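Local coordinates for protein spermidine N(1)-acetyltransferase (Vibrio cholerae serotype O1, PDB 7KWJ) that catalyses the transfer of an acetyl group from acetyl-CoA to the primary amino groups of spermidine and spermine, protecting the cell against polyamine toxicity, at residues B[66-71]-B[87-92]. The protein carries 10 engineered substitutions. Residues are numbered along the deposited sequence; the frame is centred on the assembly and turned at random.
Sequences NLIGLV and IIIAPE
I87 pairs with V71 at a non-hydrogen-bonded position of two antiparallel strands. Their side chains run alongside each other on one face of the sheet. With CG1 anti to its backbone N, I87 brings both CG1 and CD1 up to V71 CG2, each at 4.0 Å. On this face helix 98-113 covers the pair, A106 meeting V71 and L102 meeting I87, and I87 also approaches Y134, the probable proton donor.

I88 and L70 form the hydrogen-bonded pair, gripping each other through both main-chain groups: L70 N donates to I88 O at 2.8 Å and I88 N to L70 O at 2.9 Å. Their side chains occupy the other face, that of helix 15-22. With chi1 at 56°, I88 places CG1 between its backbone N and carbonyl carbon, where it lies 3.6 Å from L70 CB; its CD1 continues toward L70 CD2. I18 packs on L70, and L21 and N22 pack on I88.

I89 faces G69 in a second non-hydrogen-bonded pair, 4.2 Å from CA to CA. As G69 has no side chain, I89 meets that of I68 across the two strands. The psi of I68, -55°, departs from the extended conformation, and the CG2 methyls of I68 and I89 lie 4.1 Å apart on the side of helix 98-113. A90 N closes the paired region with a hydrogen bond of 3.1 Å to I68 O, the donor lying 27° out of the carbonyl plane, while A90 CB rests against the same oxygen.

This is the antiparallel hairpin at the centre of the GNAT fold, whose strand 82-89 carries I87, I88 and I89 of the acetyl-CoA site and leads into the cofactor-binding loop, where Q94 bonds to I89 O.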
loop_
_atom_site.group_PDB
_atom_site.type_symbol
_atom_site.label_atom_id
_atom_site.label_comp_id
_atom_site.label_asym_id
_atom_site.label_seq_id
_atom_site.Cartn_x
_atom_site.Cartn_y
_atom_site.Cartn_z
ATOM N N ASN B 66 -15.269 21.472 -32.210
ATOM C CA ASN B 66 -13.929 22.033 -32.351
ATOM C C ASN B 66 -13.597 22.778 -31.064
ATOM O O ASN B 66 -14.141 23.856 -30.805
ATOM C CB ASN B 66 -13.848 22.966 -33.557
ATOM C CG ASN B 66 -14.297 22.300 -34.841
ATOM O OD1 ASN B 66 -15.423 22.502 -35.294
ATOM N ND2 ASN B 66 -13.418 21.504 -35.436
ATOM N N LEU B 67 -12.708 22.203 -30.254
ATOM C CA LEU B 67 -12.374 22.786 -28.960
ATOM C C LEU B 67 -11.851 24.207 -29.133
ATOM O O LEU B 67 -10.784 24.419 -29.717
ATOM C CB LEU B 67 -11.346 21.918 -28.234
ATOM C CG LEU B 67 -11.702 20.432 -28.129
ATOM C CD1 LEU B 67 -10.753 19.717 -27.181
ATOM C CD2 LEU B 67 -13.150 20.240 -27.693
ATOM N N ILE B 68 -12.602 25.183 -28.625
ATOM C CA ILE B 68 -12.235 26.586 -28.798
ATOM C C ILE B 68 -11.234 27.016 -27.732
ATOM O O ILE B 68 -10.147 27.517 -28.041
ATOM C CB ILE B 68 -13.492 27.475 -28.771
ATOM C CG1 ILE B 68 -14.435 27.119 -29.927
ATOM C CG2 ILE B 68 -13.109 28.948 -28.822
ATOM C CD1 ILE B 68 -13.849 27.351 -31.311
ATOM N N GLY B 69 -11.585 26.832 -26.473
ATOM C CA GLY B 69 -10.735 27.254 -25.376
ATOM C C GLY B 69 -11.102 26.557 -24.089
ATOM O O GLY B 69 -11.661 25.458 -24.095
ATOM N N LEU B 70 -10.786 27.209 -22.971
ATOM C CA LEU B 70 -10.986 26.635 -21.649
ATOM C C LEU B 70 -11.474 27.714 -20.694
ATOM O O LEU B 70 -11.015 28.858 -20.749
ATOM C CB LEU B 70 -9.687 26.015 -21.117
ATOM C CG LEU B 70 -9.742 25.325 -19.750
ATOM C CD1 LEU B 70 -10.326 23.925 -19.865
ATOM C CD2 LEU B 70 -8.358 25.281 -19.129
ATOM N N VAL B 71 -12.407 27.340 -19.820
ATOM C CA VAL B 71 -12.901 28.212 -18.762
ATOM C C VAL B 71 -12.765 27.473 -17.440
ATOM O O VAL B 71 -13.150 26.303 -17.337
ATOM C CB VAL B 71 -14.362 28.636 -18.997
ATOM C CG1 VAL B 71 -14.860 29.459 -17.826
ATOM C CG2 VAL B 71 -14.487 29.421 -20.297
ATOM N N ILE B 87 -9.981 32.212 -18.070
ATOM C CA ILE B 87 -10.449 31.878 -19.411
ATOM C C ILE B 87 -9.285 32.021 -20.381
ATOM O O ILE B 87 -8.463 32.934 -20.260
ATOM C CB ILE B 87 -11.642 32.764 -19.827
ATOM C CG1 ILE B 87 -12.073 32.439 -21.260
ATOM C CG2 ILE B 87 -11.286 34.240 -19.691
ATOM C CD1 ILE B 87 -13.390 33.069 -21.661
ATOM N N ILE B 88 -9.223 31.108 -21.347
ATOM C CA ILE B 88 -8.227 31.140 -22.411
ATOM C C ILE B 88 -8.903 30.694 -23.698
ATOM O O ILE B 88 -9.633 29.697 -23.708
ATOM C CB ILE B 88 -7.012 30.243 -22.098
ATOM C CG1 ILE B 88 -7.463 28.806 -21.824
ATOM C CG2 ILE B 88 -6.238 30.797 -20.911
ATOM C CD1 ILE B 88 -6.328 27.853 -21.517
ATOM N N ILE B 89 -8.668 31.433 -24.779
ATOM C CA ILE B 89 -9.237 31.134 -26.086
ATOM C C ILE B 89 -8.099 30.979 -27.083
ATOM O O ILE B 89 -7.162 31.784 -27.097
ATOM C CB ILE B 89 -10.223 32.228 -26.544
ATOM C CG1 ILE B 89 -11.489 32.181 -25.684
ATOM C CG2 ILE B 89 -10.553 32.059 -28.024
ATOM C CD1 ILE B 89 -12.436 33.339 -25.911
ATOM N N ALA B 90 -8.188 29.946 -27.914
ATOM C CA ALA B 90 -7.131 29.678 -28.878
ATOM C C ALA B 90 -6.895 30.910 -29.748
ATOM O O ALA B 90 -7.852 31.599 -30.121
ATOM C CB ALA B 90 -7.496 28.480 -29.754
ATOM N N PRO B 91 -5.640 31.216 -30.098
ATOM C CA PRO B 91 -5.387 32.396 -30.943
ATOM C C PRO B 91 -6.165 32.389 -32.248
ATOM O O PRO B 91 -6.277 33.441 -32.889
ATOM C CB PRO B 91 -3.874 32.330 -31.195
ATOM C CG PRO B 91 -3.331 31.515 -30.072
ATOM C CD PRO B 91 -4.394 30.516 -29.740
ATOM N N GLU B 92 -6.704 31.241 -32.658
ATOM C CA GLU B 92 -7.436 31.169 -33.917
ATOM C C GLU B 92 -8.772 31.898 -33.838
ATOM O O GLU B 92 -9.217 32.478 -34.836
ATOM C CB GLU B 92 -7.660 29.706 -34.304
ATOM C CG GLU B 92 -6.396 28.859 -34.321
ATOM C CD GLU B 92 -6.691 27.376 -34.201
ATOM O OE1 GLU B 92 -7.846 26.975 -34.461
ATOM O OE2 GLU B 92 -5.770 26.614 -33.840
#